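Local coordinates for protein putative angiotensinogen (Lampetra fluviatilis, PDB 5INW) that binds heparin and, with its help, inhibits thrombin by a template mechanism, as a serpin that is held here in its reactive-loop-cleaved form, at residues S109-A114 with R156-L161; A114-V119 with A410-G415; P228-D233 with V243-F248; M171-V176 with K221-K226. The protein carries 1 engineered substitution. All coordinates share one frame; numbering follows the deposited sequence.

All four contacts gather round the large mixed sheet of the serpin fold. Contacts 1 and 2 share helix 110-122, which lies on one face of the sheet; their centres are 11 Å apart, and Ser-112 OG lies 2.6 Å from Thr-412 OG1. Contacts 3 and 4, with centres 8 Å apart, belong to the other face, where the chain leaving helix 208-221 lies on the sheet. Their strands are neighbours, Tyr-247 N probably donating to Met-171 O at 2.9 Å. Strand 405-417 of contact 2 pairs with the opposite edge of strand 238-251, Thr-412 N lying 2.8 Å from Asn-244 O. Strand 405-417 is consistent with the inserted reactive loop of a cleaved serpin.

Contact 1: residues S109-A114 with R156-L161; sequences SPLSIA and RLNGAL
Leu-111 reaches from the first turn of helix 110-122 to three residues of helix 150-161, Leu-157, Asn-158 and Leu-161. The short helical segments run roughly antiparallel, at 141°, with axes 12.6 Å apart, so the gap is bridged by side chains from both helices, with Leu-111 the one contributed by segment 109-114. Its CB heads for the other helix and, still close to its own backbone, rests on Ile-246 of strand 238-251. CG lies anti to the carbonyl carbon (chi1 -73°) and carries the fork outward. One branch, CD1, continues the extended chain (chi2 177°) and meets Leu-161 CD1 at 3.8 Å, the two side chains reaching toward each other tip to tip. The other branch, CD2, turns to Leu-157 CD2 at 4.1 Å, where the two leucines cross obliquely. The same CD2 methyl lies 3.9 Å from Asn-158 OD1, as the asparagine slides past the leucine in the reverse direction. Leu-157 and Leu-161 stand one turn apart, tied by the backbone bond from Leu-161 N to Leu-157 O, and so offer a methyl to each branch of the fork. Two residues before Leu-111, Ser-109 caps the helix: its OG accepts from Ser-112 N at 3.2 Å, and it also bonds to Ile-25 O of the C-terminal peptide, a separate chain. Val-85 of helix 77-96 adds a further wall beside Leu-111. No hydrogen bond crosses between the segments, so their small interface rests on van der Waals contact, with no directional bond to set the angle.

Contact 2: residues A114-V119 with A410-G415; sequences ASALGV and AETVVG
Ala-116 sets its single methyl between two side chains of strand 405-417. CB lies 3.6 Å from Thr-412 CG2 and 3.8 Å from Val-414 CG2, and those two methyls are themselves 4.7 Å apart, so the alanine nestles into the notch between them. Thr-412 and Val-414, two positions apart on the strand, face the helix together, while Val-413 between them points away and meets Val-230 on the far face. The threonine is divided by its first torsion: CG2, anti to the backbone N, is given to Ala-116, whereas OG1 stands beside that N and turns to polar partners. These are the hydroxyl of Ser-112, one turn earlier on the same helix, and ND1 of His-395 on the next strand. Ser-112 OG is in turn bonded to Asn-244 OD1, so a buried polar cluster fixes the rotation of Thr-412 and with it the place of the methyl. Further out, the strand is held on both edges by backbone bonds, Thr-412 and Val-414 pairing with Asn-244 and Ile-242, and Val-413 with Thr-394. Strand 405-417 thus lies between strands 238-251 and 389-401, antiparallel to each, with one face packed on helix 110-122. This is the arrangement of a cleaved serpin, its reactive loop probably inserted as the central strand of sheet A over helix B, in what is known as the shutter region.

Contact 3: residues P228-D233 with V243-F248; sequences PDVISD and VNVIYF
Val-230 is the first residue of segment 228-233 to touch strand 238-251, directly after Asp-229, whose positive phi (42°) helps turn the chain. Its CB points at the strand and its two branches part company there. CG1, anti to the backbone N (chi1 173°), lies 4.3 Å from Val-243 CG1, while CG2 comes to 4.4 Å from Val-245 CG1. One valine therefore rests across two strand residues that face it from the same side of the sheet. Glu-411 of the adjoining strand borders it as well, and Ile-219 of helix 208-221 lies against it. Next comes Ile-231, whose CB does not aim at the strand but whose end bends in, CD1 reaching 4.3 Å from Val-243 CG2. Its carbonyl is held by Asn-216 ND2, and its side chain packs on Met-215 and Ile-219. Every pair across the segments is methyl to methyl, a rather loose fit at these separations, and no hydrogen bond joins the two, which implies that between these two segments the hold is apolar and non-directional.

Contact 4: residues M171-V176 with K221-K226; sequences MGKNVV and KVTSKK
Lys-173 and Val-222 form the closer-packed part of the contact, the lysine chain crossing the valine at about a right angle. CG, CD and CE of Lys-173 all pass along Val-222 CG1, with CG 3.7 Å from that methyl, so it is the aliphatic length of the lysine, not its charge, that meets the loop. The chain bends at chi2 (77°) and again at chi4 (79°), which turns the amino group back over its own strand. There NZ makes weak hydrogen bonds, one to Asn-174 O at 3.3 Å and another to Lys-197 O. Beside this pair Met-171 crosses Thr-223, also at about a right angle, with the methyl CE 3.9 Å from Thr-223 CB and equally far from its CA. The methionine side chain, bent at chi2 and chi3, thus lays only its end on the threonine, which is buried. Thr-223 CG2 is more distant, 4.4 Å from Lys-173 CB, and its OG1 is engaged by Ile-219 O, a bond back to the helix that precedes the loop. The solvent side is looser. Ser-224, Lys-225 and Lys-226 are exposed, in a turn closed by Lys-226 N on Thr-223 O at 3.0 Å. Strand 168-179 lies between strands 200-203 and 238-251: the face carrying Lys-173, which itself touches Val-245 on the next strand, is overlaid by the chain leaving helix 208-221, while Asn-174 and Val-176 on the reverse face pack on helix 110-122.

Contact 1: residues S109-A114 with R156-L161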
loop_
_atom_site.group_PDB
_atom_site.type_symbol
_atom_site.label_atom_id
_atom_site.label_comp_id
_atom_site.label_asym_id
_atom_site.label_seq_id
_atom_site.Cartn_x
_atom_site.Cartn_y
_atom_site.Cartn_z
ATOM N N SER A 109 -0.201 1.226 0.534
ATOM C CA SER A 109 0.236 -0.114 0.118
ATOM C C SER A 109 1.506 -0.539 0.843
ATOM O O SER A 109 2.552 0.069 0.659
ATOM C CB SER A 109 0.530 -0.138 -1.386
ATOM O OG SER A 109 1.228 -1.352 -1.718
ATOM N N PRO A 110 1.437 -1.592 1.649
ATOM C CA PRO A 110 2.673 -2.103 2.276
ATOM C C PRO A 110 3.709 -2.577 1.303
ATOM O O PRO A 110 4.878 -2.333 1.555
ATOM C CB PRO A 110 2.197 -3.271 3.152
ATOM C CG PRO A 110 0.761 -3.007 3.423
ATOM C CD PRO A 110 0.244 -2.256 2.204
ATOM N N LEU A 111 3.306 -3.203 0.203
ATOM C CA LEU A 111 4.266 -3.642 -0.838
ATOM C C LEU A 111 5.089 -2.523 -1.454
ATOM O O LEU A 111 6.286 -2.705 -1.714
ATOM C CB LEU A 111 3.556 -4.338 -1.999
ATOM C CG LEU A 111 3.018 -5.735 -1.738
ATOM C CD1 LEU A 111 2.305 -6.176 -2.999
ATOM C CD2 LEU A 111 4.098 -6.743 -1.382
ATOM N N SER A 112 4.407 -1.416 -1.761
ATOM C CA SER A 112 5.062 -0.283 -2.379
ATOM C C SER A 112 6.118 0.250 -1.432
ATOM O O SER A 112 7.257 0.493 -1.837
ATOM C CB SER A 112 4.084 0.841 -2.711
ATOM O OG SER A 112 4.739 1.883 -3.427
ATOM N N ILE A 113 5.732 0.401 -0.172
ATOM C CA ILE A 113 6.642 0.938 0.785
ATOM C C ILE A 113 7.794 -0.036 1.068
ATOM O O ILE A 113 8.950 0.375 1.211
ATOM C CB ILE A 113 5.929 1.365 2.075
ATOM C CG1 ILE A 113 4.930 2.473 1.765
ATOM C CG2 ILE A 113 6.949 1.925 3.093
ATOM C CD1 ILE A 113 4.018 2.844 2.935
ATOM N N ALA A 114 7.487 -1.328 1.148
ATOM C CA ALA A 114 8.541 -2.349 1.364
ATOM C C ALA A 114 9.534 -2.416 0.195
ATOM O O ALA A 114 10.729 -2.653 0.407
ATOM C CB ALA A 114 7.936 -3.712 1.618
ATOM N N ARG A 156 10.457 -13.062 -5.510
ATOM C CA ARG A 156 9.590 -14.178 -5.908
ATOM C C ARG A 156 8.124 -13.867 -5.662
ATOM O O ARG A 156 7.283 -14.122 -6.545
ATOM C CB ARG A 156 9.939 -15.498 -5.222
ATOM C CG ARG A 156 9.265 -16.715 -5.907
ATOM C CD ARG A 156 10.043 -17.999 -5.715
ATOM N NE ARG A 156 11.477 -17.679 -5.810
ATOM C CZ ARG A 156 12.474 -18.440 -5.346
ATOM N NH1 ARG A 156 12.242 -19.658 -4.844
ATOM N NH2 ARG A 156 13.726 -18.001 -5.450
ATOM N N LEU A 157 7.826 -13.343 -4.465
ATOM C CA LEU A 157 6.479 -12.843 -4.115
ATOM C C LEU A 157 5.971 -11.869 -5.176
ATOM O O LEU A 157 4.928 -12.097 -5.742
ATOM C CB LEU A 157 6.468 -12.140 -2.736
ATOM C CG LEU A 157 5.122 -11.559 -2.237
ATOM C CD1 LEU A 157 4.132 -12.686 -2.013
ATOM C CD2 LEU A 157 5.227 -10.695 -0.980
ATOM N N ASN A 158 6.725 -10.812 -5.467
ATOM C CA ASN A 158 6.288 -9.852 -6.476
ATOM C C ASN A 158 6.070 -10.478 -7.855
ATOM O O ASN A 158 5.078 -10.202 -8.516
ATOM C CB ASN A 158 7.197 -8.638 -6.498
ATOM C CG ASN A 158 7.018 -7.789 -5.244
ATOM O OD1 ASN A 158 5.898 -7.641 -4.742
ATOM N ND2 ASN A 158 8.110 -7.217 -4.743
ATOM N N GLY A 159 6.932 -11.398 -8.247
ATOM C CA GLY A 159 6.674 -12.180 -9.433
ATOM C C GLY A 159 5.349 -12.932 -9.379
ATOM O O GLY A 159 4.641 -13.008 -10.377
ATOM N N ALA A 160 5.048 -13.548 -8.239
ATOM C CA ALA A 160 3.792 -14.310 -8.051
ATOM C C ALA A 160 2.549 -13.402 -8.082
ATOM O O ALA A 160 1.546 -13.773 -8.694
ATOM C CB ALA A 160 3.825 -15.132 -6.765
ATOM N N LEU A 161 2.641 -12.215 -7.503
ATOM C CA LEU A 161 1.498 -11.312 -7.405
ATOM C C LEU A 161 1.170 -10.526 -8.687
ATOM O O LEU A 161 0.024 -10.452 -9.074
ATOM C CB LEU A 161 1.730 -10.308 -6.293
ATOM C CG LEU A 161 1.880 -10.871 -4.893
ATOM C CD1 LEU A 161 2.483 -9.844 -3.944
ATOM C CD2 LEU A 161 0.493 -11.337 -4.396
#

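Contact 2: residues A114-V119 with A410-G415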
loop_
_atom_site.group_PDB
_atom_site.type_symbol
_atom_site.label_atom_id
_atom_site.label_comp_id
_atom_site.label_asym_id
_atom_site.label_seq_id
_atom_site.Cartn_x
_atom_site.Cartn_y
_atom_site.Cartn_z
ATOM N N ALA A 114 7.487 -1.328 1.148
ATOM C CA ALA A 114 8.541 -2.349 1.364
ATOM C C ALA A 114 9.534 -2.416 0.195
ATOM O O ALA A 114 10.729 -2.653 0.407
ATOM C CB ALA A 114 7.936 -3.712 1.618
ATOM N N SER A 115 9.022 -2.226 -1.027
ATOM C CA SER A 115 9.879 -2.228 -2.175
ATOM C C SER A 115 10.831 -1.065 -2.155
ATOM O O SER A 115 12.019 -1.242 -2.454
ATOM C CB SER A 115 9.083 -2.174 -3.444
ATOM O OG SER A 115 8.306 -3.311 -3.495
ATOM N N ALA A 116 10.323 0.115 -1.850
ATOM C CA ALA A 116 11.183 1.271 -1.837
ATOM C C ALA A 116 12.249 1.112 -0.749
ATOM O O ALA A 116 13.423 1.387 -0.983
ATOM C CB ALA A 116 10.385 2.551 -1.678
ATOM N N LEU A 117 11.858 0.611 0.416
ATOM C CA LEU A 117 12.822 0.402 1.513
ATOM C C LEU A 117 13.787 -0.762 1.294
ATOM O O LEU A 117 14.870 -0.773 1.857
ATOM C CB LEU A 117 12.077 0.148 2.804
ATOM C CG LEU A 117 11.145 1.260 3.291
ATOM C CD1 LEU A 117 10.378 0.717 4.478
ATOM C CD2 LEU A 117 11.898 2.511 3.680
ATOM N N GLY A 118 13.382 -1.756 0.504
ATOM C CA GLY A 118 14.286 -2.825 0.079
ATOM C C GLY A 118 15.427 -2.244 -0.721
ATOM O O GLY A 118 16.567 -2.628 -0.551
ATOM N N VAL A 119 15.131 -1.281 -1.579
ATOM C CA VAL A 119 16.174 -0.660 -2.384
ATOM C C VAL A 119 17.180 0.074 -1.455
ATOM O O VAL A 119 18.372 -0.067 -1.559
ATOM C CB VAL A 119 15.577 0.321 -3.425
ATOM C CG1 VAL A 119 16.702 1.026 -4.166
ATOM C CG2 VAL A 119 14.682 -0.409 -4.442
ATOM N N ALA A 410 -0.769 3.175 -5.791
ATOM C CA ALA A 410 0.116 3.738 -4.773
ATOM C C ALA A 410 1.445 4.112 -5.384
ATOM O O ALA A 410 1.833 3.562 -6.387
ATOM C CB ALA A 410 0.346 2.746 -3.634
ATOM N N GLU A 411 2.156 5.009 -4.716
ATOM C CA GLU A 411 3.427 5.579 -5.179
ATOM C C GLU A 411 4.254 5.882 -3.943
ATOM O O GLU A 411 3.796 6.644 -3.092
ATOM C CB GLU A 411 3.135 6.925 -5.768
ATOM C CG GLU A 411 2.076 6.978 -6.855
ATOM C CD GLU A 411 1.852 8.386 -7.377
ATOM O OE1 GLU A 411 2.088 9.384 -6.643
ATOM O OE2 GLU A 411 1.414 8.489 -8.538
ATOM N N THR A 412 5.436 5.280 -3.835
ATOM C CA THR A 412 6.379 5.630 -2.803
ATOM C C THR A 412 7.610 6.230 -3.455
ATOM O O THR A 412 8.158 5.671 -4.390
ATOM C CB THR A 412 6.797 4.396 -2.078
ATOM O OG1 THR A 412 5.603 3.689 -1.717
ATOM C CG2 THR A 412 7.642 4.727 -0.861
ATOM N N VAL A 413 8.040 7.368 -2.926
ATOM C CA VAL A 413 9.177 8.105 -3.408
ATOM C C VAL A 413 10.161 8.297 -2.246
ATOM O O VAL A 413 9.765 8.753 -1.189
ATOM C CB VAL A 413 8.740 9.469 -3.991
ATOM C CG1 VAL A 413 9.938 10.268 -4.478
ATOM C CG2 VAL A 413 7.832 9.248 -5.139
ATOM N N VAL A 414 11.456 8.047 -2.496
ATOM C CA VAL A 414 12.519 8.222 -1.509
ATOM C C VAL A 414 13.543 9.158 -2.088
ATOM O O VAL A 414 13.949 8.984 -3.218
ATOM C CB VAL A 414 13.211 6.896 -1.199
ATOM C CG1 VAL A 414 14.196 7.069 -0.047
ATOM C CG2 VAL A 414 12.181 5.825 -0.816
ATOM N N GLY A 415 13.951 10.174 -1.346
ATOM C CA GLY A 415 14.933 11.125 -1.878
ATOM C C GLY A 415 16.164 10.969 -1.050
ATOM O O GLY A 415 16.069 11.000 0.183
#

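Contact 3: residues P228-D233 with V243-F248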
loop_
_atom_site.group_PDB
_atom_site.type_symbol
_atom_site.label_atom_id
_atom_site.label_comp_id
_atom_site.label_asym_id
_atom_site.label_seq_id
_atom_site.Cartn_x
_atom_site.Cartn_y
_atom_site.Cartn_z
ATOM N N PRO A 228 1.577 9.703 -14.241
ATOM C CA PRO A 228 2.301 10.927 -14.601
ATOM C C PRO A 228 2.601 11.615 -13.282
ATOM O O PRO A 228 2.165 11.105 -12.228
ATOM C CB PRO A 228 1.249 11.693 -15.377
ATOM C CG PRO A 228 -0.040 11.334 -14.686
ATOM C CD PRO A 228 0.120 9.955 -14.117
ATOM N N ASP A 229 3.315 12.733 -13.303
ATOM C CA ASP A 229 3.511 13.582 -12.078
ATOM C C ASP A 229 3.799 12.904 -10.680
ATOM O O ASP A 229 3.508 13.472 -9.636
ATOM C CB ASP A 229 2.359 14.600 -11.941
ATOM C CG ASP A 229 1.023 13.951 -11.569
ATOM O OD1 ASP A 229 0.992 12.923 -10.841
ATOM O OD2 ASP A 229 -0.023 14.482 -12.000
ATOM N N VAL A 230 4.422 11.734 -10.669
ATOM C CA VAL A 230 4.809 11.078 -9.446
ATOM C C VAL A 230 5.814 11.962 -8.700
ATOM O O VAL A 230 5.873 11.933 -7.477
ATOM C CB VAL A 230 5.450 9.696 -9.727
ATOM C CG1 VAL A 230 6.038 9.041 -8.464
ATOM C CG2 VAL A 230 4.430 8.762 -10.336
ATOM N N ILE A 231 6.645 12.706 -9.416
ATOM C CA ILE A 231 7.583 13.617 -8.763
ATOM C C ILE A 231 7.152 15.071 -9.002
ATOM O O ILE A 231 6.834 15.456 -10.139
ATOM C CB ILE A 231 9.018 13.366 -9.235
ATOM C CG1 ILE A 231 9.490 12.016 -8.691
ATOM C CG2 ILE A 231 9.924 14.469 -8.749
ATOM C CD1 ILE A 231 10.140 11.206 -9.768
ATOM N N SER A 232 7.157 15.850 -7.913
ATOM C CA SER A 232 6.818 17.284 -7.938
ATOM C C SER A 232 8.041 18.198 -7.915
ATOM O O SER A 232 8.044 19.222 -8.590
ATOM C CB SER A 232 5.923 17.637 -6.749
ATOM O OG SER A 232 6.472 17.138 -5.537
ATOM N N ASP A 233 9.076 17.809 -7.170
ATOM C CA ASP A 233 10.196 18.690 -6.844
ATOM C C ASP A 233 11.425 17.818 -6.640
ATOM O O ASP A 233 11.306 16.658 -6.246
ATOM C CB ASP A 233 9.832 19.481 -5.552
ATOM C CG ASP A 233 10.478 20.880 -5.441
ATOM O OD1 ASP A 233 11.573 21.135 -5.990
ATOM O OD2 ASP A 233 9.901 21.728 -4.714
ATOM N N VAL A 243 11.846 5.048 -6.516
ATOM C CA VAL A 243 10.396 5.121 -6.772
ATOM C C VAL A 243 9.839 3.724 -6.871
ATOM O O VAL A 243 10.359 2.884 -7.598
ATOM C CB VAL A 243 10.116 5.822 -8.120
ATOM C CG1 VAL A 243 8.688 5.603 -8.566
ATOM C CG2 VAL A 243 10.478 7.290 -8.023
ATOM N N ASN A 244 8.803 3.459 -6.113
ATOM C CA ASN A 244 7.936 2.326 -6.400
ATOM C C ASN A 244 6.572 2.897 -6.740
ATOM O O ASN A 244 6.065 3.799 -6.070
ATOM C CB ASN A 244 7.753 1.374 -5.206
ATOM C CG ASN A 244 6.797 0.283 -5.531
ATOM O OD1 ASN A 244 5.582 0.440 -5.411
ATOM N ND2 ASN A 244 7.318 -0.780 -6.110
ATOM N N VAL A 245 5.986 2.316 -7.759
ATOM C CA VAL A 245 4.562 2.428 -7.984
ATOM C C VAL A 245 3.935 1.041 -8.074
ATOM O O VAL A 245 4.556 0.103 -8.539
ATOM C CB VAL A 245 4.230 3.194 -9.267
ATOM C CG1 VAL A 245 4.969 4.493 -9.239
ATOM C CG2 VAL A 245 4.616 2.393 -10.495
ATOM N N ILE A 246 2.649 0.997 -7.773
ATOM C CA ILE A 246 1.871 -0.213 -7.814
ATOM C C ILE A 246 0.454 0.161 -8.177
ATOM O O ILE A 246 -0.113 1.122 -7.641
ATOM C CB ILE A 246 2.028 -0.898 -6.486
ATOM C CG1 ILE A 246 1.186 -2.120 -6.356
ATOM C CG2 ILE A 246 1.687 0.045 -5.349
ATOM C CD1 ILE A 246 1.704 -2.894 -5.157
ATOM N N TYR A 247 -0.086 -0.588 -9.126
ATOM C CA TYR A 247 -1.383 -0.354 -9.705
ATOM C C TYR A 247 -2.164 -1.642 -9.677
ATOM O O TYR A 247 -1.658 -2.649 -10.176
ATOM C CB TYR A 247 -1.241 0.067 -11.158
ATOM C CG TYR A 247 -2.566 0.188 -11.878
ATOM C CD1 TYR A 247 -3.290 1.333 -11.782
ATOM C CD2 TYR A 247 -3.105 -0.878 -12.630
ATOM C CE1 TYR A 247 -4.499 1.461 -12.425
ATOM C CE2 TYR A 247 -4.332 -0.782 -13.266
ATOM C CZ TYR A 247 -5.032 0.410 -13.160
ATOM O OH TYR A 247 -6.264 0.646 -13.768
ATOM N N PHE A 248 -3.391 -1.582 -9.144
ATOM C CA PHE A 248 -4.323 -2.704 -9.111
ATOM C C PHE A 248 -5.651 -2.329 -9.755
ATOM O O PHE A 248 -6.202 -1.256 -9.454
ATOM C CB PHE A 248 -4.566 -3.080 -7.647
ATOM C CG PHE A 248 -5.804 -3.908 -7.405
ATOM C CD1 PHE A 248 -5.820 -5.260 -7.715
ATOM C CD2 PHE A 248 -6.924 -3.346 -6.828
ATOM C CE1 PHE A 248 -6.940 -6.024 -7.499
ATOM C CE2 PHE A 248 -8.061 -4.107 -6.600
ATOM C CZ PHE A 248 -8.060 -5.451 -6.915
#

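Contact 4: residues M171-V176 with K221-K226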
loop_
_atom_site.group_PDB
_atom_site.type_symbol
_atom_site.label_atom_id
_atom_site.label_comp_id
_atom_site.label_asym_id
_atom_site.label_seq_id
_atom_site.Cartn_x
_atom_site.Cartn_y
_atom_site.Cartn_z
ATOM N N MET A 171 0.250 -4.645 -11.135
ATOM C CA MET A 171 1.481 -4.289 -11.823
ATOM C C MET A 171 2.274 -3.461 -10.817
ATOM O O MET A 171 1.712 -2.634 -10.118
ATOM C CB MET A 171 1.102 -3.480 -13.087
ATOM C CG MET A 171 2.212 -2.837 -13.933
ATOM S SD MET A 171 2.625 -1.206 -13.241
ATOM C CE MET A 171 1.763 -0.045 -14.303
ATOM N N GLY A 172 3.579 -3.683 -10.775
ATOM C CA GLY A 172 4.489 -3.001 -9.886
ATOM C C GLY A 172 5.802 -2.689 -10.584
ATOM O O GLY A 172 6.352 -3.531 -11.312
ATOM N N LYS A 173 6.326 -1.490 -10.355
ATOM C CA LYS A 173 7.512 -1.029 -11.032
ATOM C C LYS A 173 8.351 -0.283 -10.026
ATOM O O LYS A 173 7.873 0.630 -9.390
ATOM C CB LYS A 173 7.087 -0.132 -12.209
ATOM C CG LYS A 173 8.156 0.137 -13.248
ATOM C CD LYS A 173 8.399 -1.022 -14.214
ATOM C CE LYS A 173 9.837 -0.993 -14.781
ATOM N NZ LYS A 173 10.886 -1.524 -13.838
ATOM N N ASN A 174 9.603 -0.683 -9.881
ATOM C CA ASN A 174 10.621 0.141 -9.248
ATOM C C ASN A 174 11.471 0.892 -10.261
ATOM O O ASN A 174 11.821 0.373 -11.312
ATOM C CB ASN A 174 11.564 -0.702 -8.451
ATOM C CG ASN A 174 10.853 -1.546 -7.457
ATOM O OD1 ASN A 174 10.193 -1.050 -6.516
ATOM N ND2 ASN A 174 11.003 -2.843 -7.623
ATOM N N VAL A 175 11.824 2.120 -9.915
ATOM C CA VAL A 175 12.697 2.955 -10.739
ATOM C C VAL A 175 13.640 3.682 -9.833
ATOM O O VAL A 175 13.224 4.112 -8.754
ATOM C CB VAL A 175 11.907 3.964 -11.585
ATOM C CG1 VAL A 175 12.851 4.739 -12.488
ATOM C CG2 VAL A 175 10.904 3.227 -12.474
ATOM N N VAL A 176 14.912 3.739 -10.223
ATOM C CA VAL A 176 15.921 4.391 -9.439
ATOM C C VAL A 176 16.668 5.395 -10.289
ATOM O O VAL A 176 17.369 5.062 -11.278
ATOM C CB VAL A 176 16.907 3.381 -8.812
ATOM C CG1 VAL A 176 18.025 4.103 -8.066
ATOM C CG2 VAL A 176 16.172 2.399 -7.868
ATOM N N LYS A 221 6.215 6.614 -19.266
ATOM C CA LYS A 221 6.544 5.709 -20.372
ATOM C C LYS A 221 6.423 4.271 -19.924
ATOM O O LYS A 221 5.715 3.476 -20.526
ATOM C CB LYS A 221 7.971 6.019 -20.940
ATOM C CG LYS A 221 8.014 7.200 -21.912
ATOM C CD LYS A 221 9.465 7.606 -22.152
ATOM C CE LYS A 221 9.585 8.726 -23.177
ATOM N NZ LYS A 221 10.860 8.627 -23.957
ATOM N N VAL A 222 7.009 3.975 -18.792
ATOM C CA VAL A 222 7.053 2.610 -18.281
ATOM C C VAL A 222 5.762 2.101 -17.542
ATOM O O VAL A 222 5.747 1.016 -17.010
ATOM C CB VAL A 222 8.304 2.476 -17.378
ATOM C CG1 VAL A 222 8.469 1.067 -16.856
ATOM C CG2 VAL A 222 9.570 2.833 -18.169
ATOM N N THR A 223 4.678 2.859 -17.490
ATOM C CA THR A 223 3.504 2.482 -16.685
ATOM C C THR A 223 2.203 2.838 -17.446
ATOM O O THR A 223 1.169 3.173 -16.856
ATOM C CB THR A 223 3.591 3.199 -15.307
ATOM O OG1 THR A 223 3.561 4.634 -15.465
ATOM C CG2 THR A 223 4.868 2.851 -14.562
ATOM N N SER A 224 2.283 2.732 -18.783
ATOM C CA SER A 224 1.301 3.267 -19.766
ATOM C C SER A 224 0.419 4.380 -19.210
ATOM O O SER A 224 -0.780 4.180 -18.993
ATOM C CB SER A 224 0.436 2.141 -20.354
ATOM O OG SER A 224 1.219 1.305 -21.168
ATOM N N LYS A 225 1.034 5.526 -18.927
ATOM C CA LYS A 225 0.307 6.745 -18.549
ATOM C C LYS A 225 -0.623 6.658 -17.329
ATOM O O LYS A 225 -1.461 7.537 -17.126
ATOM C CB LYS A 225 -0.461 7.317 -19.760
ATOM C CG LYS A 225 0.391 7.534 -21.019
ATOM C CD LYS A 225 -0.267 8.486 -22.023
ATOM C CE LYS A 225 0.657 8.822 -23.184
ATOM N NZ LYS A 225 0.081 9.885 -24.057
ATOM N N LYS A 226 -0.456 5.638 -16.495
ATOM C CA LYS A 226 -1.223 5.570 -15.249
ATOM C C LYS A 226 -0.593 6.475 -14.196
ATOM O O LYS A 226 -1.266 6.995 -13.324
ATOM C CB LYS A 226 -1.270 4.136 -14.731
ATOM C CG LYS A 226 -2.148 3.200 -15.554
ATOM C CD LYS A 226 -3.609 3.696 -15.512
ATOM C CE LYS A 226 -4.626 2.613 -15.858
ATOM N NZ LYS A 226 -4.623 2.206 -17.299
#